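Local coordinates for YdhT protein (Bacillus subtilis, PDB 3CBW), which hydrolyses internal beta-1,4-mannosidic linkages in mannan, galactomannan and glucomannan as a secreted endo-acting beta-mannanase of glycosyl hydrolase family 26, at residues 44-47 and 48-51; 56-59 and 60-63; 252-255 and 256-259; 305-308 and 309-313. The protein carries 3 engineered substitutions. All blocks are in the same frame, centred on the assembly; numbering follows the deposited sequence.

Contact 1 of 4, residues 44-47 and 48-51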
loop_
_atom_site.group_PDB
_atom_site.type_symbol
_atom_site.label_atom_id
_atom_site.label_comp_id
_atom_site.label_asym_id
_atom_site.label_seq_id
_atom_site.Cartn_x
_atom_site.Cartn_y
_atom_site.Cartn_z
ATOM N N GLY A 44 8.883 3.984 -5.998
ATOM C CA GLY A 44 8.661 3.281 -4.751
ATOM C C GLY A 44 9.234 1.900 -4.818
ATOM O O GLY A 44 9.305 1.280 -5.887
ATOM N N ALA A 45 9.622 1.407 -3.649
ATOM C CA ALA A 45 10.112 0.044 -3.522
ATOM C C ALA A 45 9.719 -0.547 -2.186
ATOM O O ALA A 45 9.701 0.147 -1.178
ATOM C CB ALA A 45 11.615 0.008 -3.649
ATOM N N PHE A 46 9.407 -1.837 -2.191
ATOM C CA PHE A 46 9.174 -2.599 -0.978
ATOM C C PHE A 46 10.512 -2.964 -0.343
ATOM O O PHE A 46 11.391 -3.524 -0.999
ATOM C CB PHE A 46 8.395 -3.863 -1.310
ATOM C CG PHE A 46 8.055 -4.705 -0.116
ATOM C CD1 PHE A 46 7.365 -4.162 0.974
ATOM C CD2 PHE A 46 8.393 -6.055 -0.082
ATOM C CE1 PHE A 46 7.014 -4.946 2.071
ATOM C CE2 PHE A 46 8.038 -6.848 1.010
ATOM C CZ PHE A 46 7.349 -6.289 2.083
ATOM N N GLY A 47 10.665 -2.642 0.936
ATOM C CA GLY A 47 11.905 -2.912 1.652
ATOM C C GLY A 47 11.936 -4.248 2.362
ATOM O O GLY A 47 13.013 -4.696 2.761
ATOM N N GLY A 48 10.764 -4.865 2.566
ATOM C CA GLY A 48 10.678 -6.180 3.189
ATOM C C GLY A 48 9.758 -6.233 4.396
ATOM O O GLY A 48 9.084 -5.255 4.741
ATOM N N TYR A 49 9.752 -7.399 5.037
ATOM C CA TYR A 49 8.935 -7.682 6.217
ATOM C C TYR A 49 9.725 -7.396 7.477
ATOM O O TYR A 49 10.879 -7.843 7.620
ATOM C CB TYR A 49 8.492 -9.161 6.212
ATOM C CG TYR A 49 7.544 -9.464 5.083
ATOM C CD1 TYR A 49 6.167 -9.310 5.258
ATOM C CD2 TYR A 49 8.018 -9.871 3.833
ATOM C CE1 TYR A 49 5.278 -9.550 4.214
ATOM C CE2 TYR A 49 7.132 -10.110 2.783
ATOM C CZ TYR A 49 5.772 -9.941 2.992
ATOM O OH TYR A 49 4.903 -10.177 1.962
ATOM N N SER A 50 9.110 -6.671 8.404
ATOM C CA SER A 50 9.823 -6.217 9.603
ATOM C C SER A 50 10.467 -7.387 10.370
ATOM O O SER A 50 9.858 -8.450 10.528
ATOM C CB SER A 50 8.869 -5.440 10.500
ATOM O OG SER A 50 9.582 -4.732 11.500
ATOM N N HIS A 51 11.700 -7.154 10.835
ATOM C CA HIS A 51 12.571 -8.169 11.458
ATOM C C HIS A 51 12.462 -9.545 10.805
ATOM O O HIS A 51 12.131 -10.544 11.442
ATOM C CB HIS A 51 12.363 -8.277 12.961
ATOM C CG HIS A 51 13.487 -8.991 13.647
ATOM N ND1 HIS A 51 13.373 -10.282 14.120
ATOM C CD2 HIS A 51 14.766 -8.615 13.876
ATOM C CE1 HIS A 51 14.528 -10.656 14.643
ATOM N NE2 HIS A 51 15.393 -9.667 14.498
#
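An edge-to-face aromatic pair, Phe46 against Tyr49, marks the buried end of strand 41-49, where the chain passes through two glycines and leaves the sheet. The edge of the Phe46 ring faces the flat of Tyr49, with the planes at 81° and the centroids 5.3 Å apart; the touching atoms are Phe46 CE2 and Tyr49 CE2, 3.8 Å from each other. With chi1 at -178°, the ring of Phe46 lies beside its own carbonyl carbon and reaches forward along the chain, over Gly48. Gly48 CA stands 3.8 Å from the Phe46 ring centroid, a CH-pi contact over one face, and Gly48 O comes within 3.3 Å of Phe46 CZ. The phi angle of Gly48 is positive (126°), and its N lies 3.5 Å from the plane of the Phe46 ring, over the centre. Buried there, Gly48 N finds no hydrogen-bond partner. In the TIM barrel of this family, strand 41-49 runs parallel to strands 72-79 and 301-306, and its end probably borders the substrate cleft. Phe46 stacks on Trp307, while Tyr49 meets the rings of Trp81 and His114; Trp307 and His114 are substrate-binding residues by similarity.

Contact 2 of 4, residues 56-59 and 60-63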
loop_
_atom_site.group_PDB
_atom_site.type_symbol
_atom_site.label_atom_id
_atom_site.label_comp_id
_atom_site.label_asym_id
_atom_site.label_seq_id
_atom_site.Cartn_x
_atom_site.Cartn_y
_atom_site.Cartn_z
ATOM N N MET A 56 17.485 -1.648 4.480
ATOM C CA MET A 56 17.713 -0.593 3.505
ATOM C C MET A 56 18.379 -1.106 2.239
ATOM O O MET A 56 18.631 -0.325 1.328
ATOM C CB MET A 56 18.527 0.537 4.135
ATOM C CG MET A 56 17.812 1.194 5.328
ATOM S SD MET A 56 16.058 1.678 5.036
ATOM C CE MET A 56 16.288 2.814 3.692
ATOM N N ALA A 57 18.617 -2.421 2.165
ATOM C CA ALA A 57 19.329 -3.001 1.026
ATOM C C ALA A 57 18.645 -2.726 -0.308
ATOM O O ALA A 57 19.298 -2.397 -1.294
ATOM C CB ALA A 57 19.541 -4.515 1.211
ATOM N N GLU A 58 17.320 -2.863 -0.341
ATOM C CA GLU A 58 16.574 -2.597 -1.567
ATOM C C GLU A 58 16.750 -1.147 -2.051
ATOM O O GLU A 58 17.057 -0.927 -3.214
ATOM C CB GLU A 58 15.091 -2.979 -1.400
ATOM C CG GLU A 58 14.212 -2.702 -2.626
ATOM C CD GLU A 58 14.600 -3.513 -3.863
ATOM O OE1 GLU A 58 15.319 -4.536 -3.746
ATOM O OE2 GLU A 58 14.161 -3.137 -4.972
ATOM N N ALA A 59 16.591 -0.173 -1.158
ATOM C CA ALA A 59 16.835 1.227 -1.515
ATOM C C ALA A 59 18.271 1.442 -1.982
ATOM O O ALA A 59 18.512 2.135 -2.964
ATOM C CB ALA A 59 16.523 2.142 -0.344
ATOM N N ASP A 60 19.221 0.823 -1.279
ATOM C CA ASP A 60 20.632 1.016 -1.587
ATOM C C ASP A 60 21.025 0.406 -2.940
ATOM O O ASP A 60 21.820 1.000 -3.674
ATOM C CB ASP A 60 21.515 0.495 -0.443
ATOM C CG ASP A 60 21.378 1.323 0.838
ATOM O OD1 ASP A 60 20.937 2.492 0.760
ATOM O OD2 ASP A 60 21.725 0.816 1.927
ATOM N N ARG A 61 20.439 -0.749 -3.274
ATOM C CA ARG A 61 20.654 -1.419 -4.571
ATOM C C ARG A 61 20.103 -0.595 -5.722
ATOM O O ARG A 61 20.703 -0.536 -6.787
ATOM C CB ARG A 61 19.986 -2.801 -4.620
ATOM C CG ARG A 61 20.764 -3.944 -4.010
ATOM C CD ARG A 61 20.292 -5.299 -4.566
ATOM N NE ARG A 61 18.840 -5.392 -4.769
ATOM C CZ ARG A 61 18.212 -6.474 -5.229
ATOM N NH1 ARG A 61 18.893 -7.573 -5.532
ATOM N NH2 ARG A 61 16.893 -6.468 -5.378
ATOM N N ILE A 62 18.937 0.021 -5.515
ATOM C CA ILE A 62 18.356 0.886 -6.535
ATOM C C ILE A 62 19.253 2.104 -6.766
ATOM O O ILE A 62 19.498 2.513 -7.903
ATOM C CB ILE A 62 16.912 1.298 -6.153
ATOM C CG1 ILE A 62 16.000 0.064 -6.181
ATOM C CG2 ILE A 62 16.402 2.387 -7.083
ATOM C CD1 ILE A 62 14.693 0.241 -5.463
ATOM N N ARG A 63 19.770 2.659 -5.674
ATOM C CA ARG A 63 20.685 3.784 -5.775
ATOM C C ARG A 63 22.009 3.408 -6.455
ATOM O O ARG A 63 22.529 4.180 -7.255
ATOM C CB ARG A 63 20.916 4.420 -4.405
ATOM C CG ARG A 63 21.670 5.738 -4.481
ATOM C CD ARG A 63 21.663 6.479 -3.154
ATOM N NE ARG A 63 22.626 7.581 -3.112
ATOM C CZ ARG A 63 22.442 8.786 -3.651
ATOM N NH1 ARG A 63 21.323 9.086 -4.304
ATOM N NH2 ARG A 63 23.398 9.703 -3.538
HETATM O O HOH W 1 19.116 4.709 -1.077
#
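Glu58 and Arg61 form a salt bridge one turn apart at the start of helix 57-66, the helix that links strands 41-49 and 72-79 in a beta-alpha-beta unit of the TIM barrel. The packed side is that of Glu58, Ala59 and Ile62, all buried. Glu58 bends at chi2 (63°), turning its carboxylate forward, toward the next turn: OE2 lies 3.5 Å from Ile62 CD1, and Glu58 OE1 takes a 3.0 Å hydrogen bond from Arg61 NH2 on its syn lone pair, 21° out of the guanidinium plane. The carboxylate and guanidinium planes are 67° apart, and the bridge is a single OE1 to NH2 bond, not a two-pronged one. Glu58 OE2 is bound by Ser312 OG, and with both oxygens engaged the carboxylate is held in a fixed rotation. Glu58 and Ile62 also pack on Ala45 of the neighbouring strand.

Across the helix the contact is looser. Asp60 and Arg63 are exposed, and Arg63 runs out extended from CG to NE. Regular backbone bonds tie one turn to the next, from Asp60 N to Met56 O through Arg63 N to Ala59 O. A water bridges Ala59 O and Asp60 OD1 by two weak bonds, 3.2 Å and 3.4 Å long respectively.

Contact 3 of 4, residues 252-255 and 256-259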
loop_
_atom_site.group_PDB
_atom_site.type_symbol
_atom_site.label_atom_id
_atom_site.label_comp_id
_atom_site.label_asym_id
_atom_site.label_seq_id
_atom_site.Cartn_x
_atom_site.Cartn_y
_atom_site.Cartn_z
ATOM N N PHE A 252 2.551 -8.506 -13.974
ATOM C CA PHE A 252 2.192 -8.624 -15.375
ATOM C C PHE A 252 3.434 -8.805 -16.222
ATOM O O PHE A 252 4.566 -8.532 -15.787
ATOM C CB PHE A 252 1.463 -7.350 -15.822
ATOM C CG PHE A 252 2.237 -6.098 -15.538
ATOM C CD1 PHE A 252 3.199 -5.629 -16.433
ATOM C CD2 PHE A 252 2.030 -5.404 -14.355
ATOM C CE1 PHE A 252 3.930 -4.478 -16.155
ATOM C CE2 PHE A 252 2.751 -4.261 -14.074
ATOM C CZ PHE A 252 3.697 -3.793 -14.974
ATOM N N GLN A 253 3.204 -9.244 -17.450
ATOM C CA GLN A 253 4.235 -9.154 -18.471
ATOM C C GLN A 253 3.994 -7.975 -19.413
ATOM O O GLN A 253 4.950 -7.357 -19.896
ATOM C CB GLN A 253 4.349 -10.467 -19.240
ATOM C CG GLN A 253 5.436 -10.486 -20.333
ATOM C CD GLN A 253 6.793 -9.940 -19.888
ATOM O OE1 GLN A 253 7.397 -9.117 -20.583
ATOM N NE2 GLN A 253 7.277 -10.396 -18.735
ATOM N N ASP A 254 2.726 -7.673 -19.661
ATOM C CA ASP A 254 2.312 -6.625 -20.585
ATOM C C ASP A 254 1.862 -5.410 -19.784
ATOM O O ASP A 254 0.765 -5.401 -19.213
ATOM C CB ASP A 254 1.163 -7.150 -21.447
ATOM C CG ASP A 254 0.664 -6.145 -22.470
ATOM O OD1 ASP A 254 1.135 -4.991 -22.502
ATOM O OD2 ASP A 254 -0.222 -6.539 -23.256
ATOM N N ALA A 255 2.702 -4.379 -19.765
ATOM C CA ALA A 255 2.399 -3.153 -19.029
ATOM C C ALA A 255 1.204 -2.380 -19.553
ATOM O O ALA A 255 0.661 -1.549 -18.850
ATOM C CB ALA A 255 3.612 -2.242 -19.030
ATOM N N TYR A 256 0.792 -2.652 -20.782
ATOM C CA TYR A 256 -0.201 -1.829 -21.453
ATOM C C TYR A 256 -1.611 -2.399 -21.356
ATOM O O TYR A 256 -2.569 -1.734 -21.763
ATOM C CB TYR A 256 0.192 -1.659 -22.919
ATOM C CG TYR A 256 1.505 -0.934 -23.113
ATOM C CD1 TYR A 256 1.529 0.399 -23.494
ATOM C CD2 TYR A 256 2.721 -1.589 -22.915
ATOM C CE1 TYR A 256 2.736 1.067 -23.684
ATOM C CE2 TYR A 256 3.917 -0.926 -23.083
ATOM C CZ TYR A 256 3.916 0.383 -23.469
ATOM O OH TYR A 256 5.128 0.998 -23.660
ATOM N N SER A 257 -1.720 -3.614 -20.821
ATOM C CA SER A 257 -2.984 -4.346 -20.760
ATOM C C SER A 257 -3.539 -4.470 -19.352
ATOM O O SER A 257 -4.416 -5.296 -19.101
ATOM C CB SER A 257 -2.809 -5.734 -21.371
ATOM O OG SER A 257 -2.681 -5.619 -22.773
ATOM N N ILE A 258 -3.037 -3.654 -18.434
ATOM C CA ILE A 258 -3.495 -3.734 -17.052
ATOM C C ILE A 258 -4.925 -3.224 -16.968
ATOM O O ILE A 258 -5.232 -2.136 -17.452
ATOM C CB ILE A 258 -2.574 -2.958 -16.097
ATOM C CG1 ILE A 258 -1.130 -3.464 -16.211
ATOM C CG2 ILE A 258 -3.069 -3.113 -14.663
ATOM C CD1 ILE A 258 -0.085 -2.552 -15.566
ATOM N N ASN A 259 -5.796 -4.046 -16.390
ATOM C CA ASN A 259 -7.205 -3.724 -16.248
ATOM C C ASN A 259 -7.479 -3.047 -14.911
ATOM O O ASN A 259 -6.946 -3.468 -13.881
ATOM C CB ASN A 259 -8.000 -5.034 -16.364
ATOM C CG ASN A 259 -9.497 -4.847 -16.252
ATOM O OD1 ASN A 259 -10.030 -4.631 -15.161
ATOM N ND2 ASN A 259 -10.197 -4.975 -17.379
#
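Asp254 grips the turn that follows it, using both carboxylate oxygens on residues two and three places further on. A type I beta turn runs from Asp254 to Ser257, and its main-chain bond, from Ser257 N to Asp254 O, is weak at 3.5 Å. The side chain supplies stronger ties. Tyr256 N donates to Asp254 OD1 over 2.9 Å, a backbone-to-side-chain bond that makes this an Asx turn, and Ser257 OG donates to Asp254 OD2 at 2.7 Å. Both donors lie on the same side of the carboxylate plane, 45° out of it for Tyr256 N and 60° for Ser257 OG. With CG opposite the backbone N (chi1 -179°), the carboxylate swings over the turn between these two donors.

Ala255 and Tyr256 form the corner of the turn. Tyr256 sends its ring off beside Ala255, with Ala255 CB 4.0 Å from Tyr256 CD2, and Asp254 OD1 lies in plane at the ring's edge. Beneath the turn, Ile258 CD1 lies over one face of Phe252, toward its rim, 3.9 Å from the ring centroid in a CH-pi contact. Tyr298 OH bonds both Ala255 O and Ile258 N.

The loop follows Tyr251, which binds substrate by similarity, at the end of strand 245-252 and leads to helix 261-265. Ala255 and Tyr256 pack on helix 287-297, where Tyr256 OH bonds Asn292 OD1; Ile258 rests on Leu248 and Ala250 of strand 245-252 and on Phe273 of strand 271-278, and Phe252 lies against Val276 of the latter.

Contact 4 of 4, residues 305-308 and 309-313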
loop_
_atom_site.group_PDB
_atom_site.type_symbol
_atom_site.label_atom_id
_atom_site.label_comp_id
_atom_site.label_asym_id
_atom_site.label_seq_id
_atom_site.Cartn_x
_atom_site.Cartn_y
_atom_site.Cartn_z
ATOM N N LEU A 305 4.932 1.252 -6.625
ATOM C CA LEU A 305 5.736 0.593 -5.599
ATOM C C LEU A 305 6.135 -0.768 -6.130
ATOM O O LEU A 305 5.321 -1.692 -6.166
ATOM C CB LEU A 305 4.968 0.449 -4.272
ATOM C CG LEU A 305 5.774 -0.155 -3.114
ATOM C CD1 LEU A 305 6.285 0.930 -2.215
ATOM C CD2 LEU A 305 4.970 -1.179 -2.299
ATOM N N ALA A 306 7.362 -0.862 -6.613
ATOM C CA ALA A 306 7.860 -2.123 -7.125
ATOM C C ALA A 306 8.238 -3.018 -5.967
ATOM O O ALA A 306 8.740 -2.544 -4.942
ATOM C CB ALA A 306 9.042 -1.896 -8.049
ATOM N N TRP A 307 7.996 -4.312 -6.111
ATOM C CA TRP A 307 8.361 -5.230 -5.037
ATOM C C TRP A 307 9.882 -5.452 -5.002
ATOM O O TRP A 307 10.620 -4.910 -5.824
ATOM C CB TRP A 307 7.578 -6.537 -5.158
ATOM C CG TRP A 307 7.126 -7.115 -3.840
ATOM C CD1 TRP A 307 7.504 -8.318 -3.286
ATOM C CD2 TRP A 307 6.201 -6.521 -2.912
ATOM N NE1 TRP A 307 6.872 -8.496 -2.076
ATOM C CE2 TRP A 307 6.058 -7.422 -1.829
ATOM C CE3 TRP A 307 5.481 -5.316 -2.892
ATOM C CZ2 TRP A 307 5.223 -7.158 -0.738
ATOM C CZ3 TRP A 307 4.659 -5.051 -1.787
ATOM C CH2 TRP A 307 4.534 -5.978 -0.736
ATOM N N ASN A 308 10.352 -6.193 -4.008
ATOM C CA ASN A 308 11.791 -6.433 -3.842
ATOM C C ASN A 308 12.205 -7.758 -4.483
ATOM O O ASN A 308 11.483 -8.282 -5.340
ATOM C CB ASN A 308 12.191 -6.352 -2.358
ATOM C CG ASN A 308 11.532 -7.424 -1.503
ATOM O OD1 ASN A 308 10.604 -8.114 -1.926
ATOM N ND2 ASN A 308 12.016 -7.566 -0.276
ATOM N N ASP A 309 13.359 -8.290 -4.073
ATOM C CA ASP A 309 13.864 -9.575 -4.567
ATOM C C ASP A 309 13.839 -9.639 -6.100
ATOM O O ASP A 309 14.290 -8.695 -6.744
ATOM C CB ASP A 309 13.118 -10.735 -3.896
ATOM C CG ASP A 309 13.269 -10.728 -2.375
ATOM O OD1 ASP A 309 14.220 -10.100 -1.854
ATOM O OD2 ASP A 309 12.436 -11.361 -1.700
ATOM N N GLU A 310 13.320 -10.718 -6.684
ATOM C CA GLU A 310 13.365 -10.883 -8.147
ATOM C C GLU A 310 12.472 -9.902 -8.923
ATOM O O GLU A 310 12.626 -9.744 -10.141
ATOM C CB GLU A 310 13.077 -12.337 -8.558
ATOM C CG GLU A 310 11.696 -12.850 -8.181
ATOM C CD GLU A 310 11.674 -13.592 -6.847
ATOM O OE1 GLU A 310 10.863 -14.536 -6.724
ATOM O OE2 GLU A 310 12.466 -13.251 -5.934
ATOM N N TRP A 311 11.548 -9.251 -8.212
ATOM C CA TRP A 311 10.664 -8.240 -8.794
ATOM C C TRP A 311 11.298 -6.849 -8.818
ATOM O O TRP A 311 10.746 -5.918 -9.408
ATOM C CB TRP A 311 9.341 -8.161 -8.014
ATOM C CG TRP A 311 8.533 -9.425 -8.024
ATOM C CD1 TRP A 311 7.680 -9.849 -9.001
ATOM C CD2 TRP A 311 8.496 -10.420 -6.998
ATOM N NE1 TRP A 311 7.117 -11.056 -8.653
ATOM C CE2 TRP A 311 7.606 -11.430 -7.427
ATOM C CE3 TRP A 311 9.138 -10.563 -5.759
ATOM C CZ2 TRP A 311 7.335 -12.570 -6.654
ATOM C CZ3 TRP A 311 8.873 -11.701 -4.996
ATOM C CH2 TRP A 311 7.978 -12.684 -5.447
ATOM N N SER A 312 12.447 -6.703 -8.153
ATOM C CA SER A 312 13.060 -5.396 -7.921
ATOM C C SER A 312 13.415 -4.660 -9.195
ATOM O O SER A 312 13.910 -5.256 -10.153
ATOM C CB SER A 312 14.326 -5.549 -7.076
ATOM O OG SER A 312 15.064 -4.335 -7.013
ATOM N N ALA A 313 13.211 -3.346 -9.189
ATOM C CA ALA A 313 13.692 -2.516 -10.285
ATOM C C ALA A 313 15.195 -2.707 -10.483
ATOM O O ALA A 313 15.673 -2.714 -11.609
ATOM C CB ALA A 313 13.385 -1.057 -10.019
HETATM O O HOH W 2 12.132 -2.253 -6.544
#
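Trp307 and Trp311 meet edge to face, four residues apart, as the chain turns out of strand 301-306. The two side chains leave the backbone side by side and point the same way, yet their rings are nearly perpendicular, at 82°. The edge of the Trp307 five-membered ring is directed, offset, toward the six-membered ring of Trp311, and CD1 of Trp307 comes within 3.7 Å of CE3 of Trp311. Trp307 reaches this position with chi1 at -141°, well away from a staggered value, which suggests that its surroundings set the rotation. On the Trp311 ring, Glu310 CG covers one face.

In TIM barrels the active-site residues lie at the C-terminal ends of the strands and in the loops that follow them, and by similarity Trp307 and Asn308 bind substrate here. Trp307 also touches Glu275, the nucleophile by similarity; Trp311 meets the ring of Tyr251 edge to face.

Asn308 has CG between the backbone N and the carbonyl carbon (chi1 63°), which sets its amide flat against the carboxylate of Asp309, the planes stacked with Asn308 ND2 3.7 Å from Asp309 OD1. Asn308 O accepts from Trp311 N at 3.0 Å and also lies in plane at the edge of the Trp311 ring, 3.3 Å from CE3. Trp307 O receives a CA-H...O contact from Ser312 CA and a hydrogen bond from a water, which in turn accepts from Ala313 N at 3.1 Å.

In the fold
Contacts 1, 2 and 4 form one continuous cluster at one side of the barrel. Strands 41-49 and 301-306 are parallel neighbours, joined by Phe46 N to Ala306 O at 2.9 Å and by Gly44 O to Ala306 N at 3.0 Å; beside these bonds Phe46 CD2 packs 3.2 Å from Trp307 CE2, and Trp307 adjoins the presumed nucleophile Glu275. Contact 2 backs this pair, with Glu58 CG 3.4 Å from Phe46 O, and reaches contact 4 through Glu58 OE2 and Ser312 OG. Contact 3 stands apart, its centre about 24 Å from that of contact 1. Tyr251, just before Phe252, meets Trp311 and links the two regions; the nearest atoms of contacts 3 and 4 are about 7 Å apart.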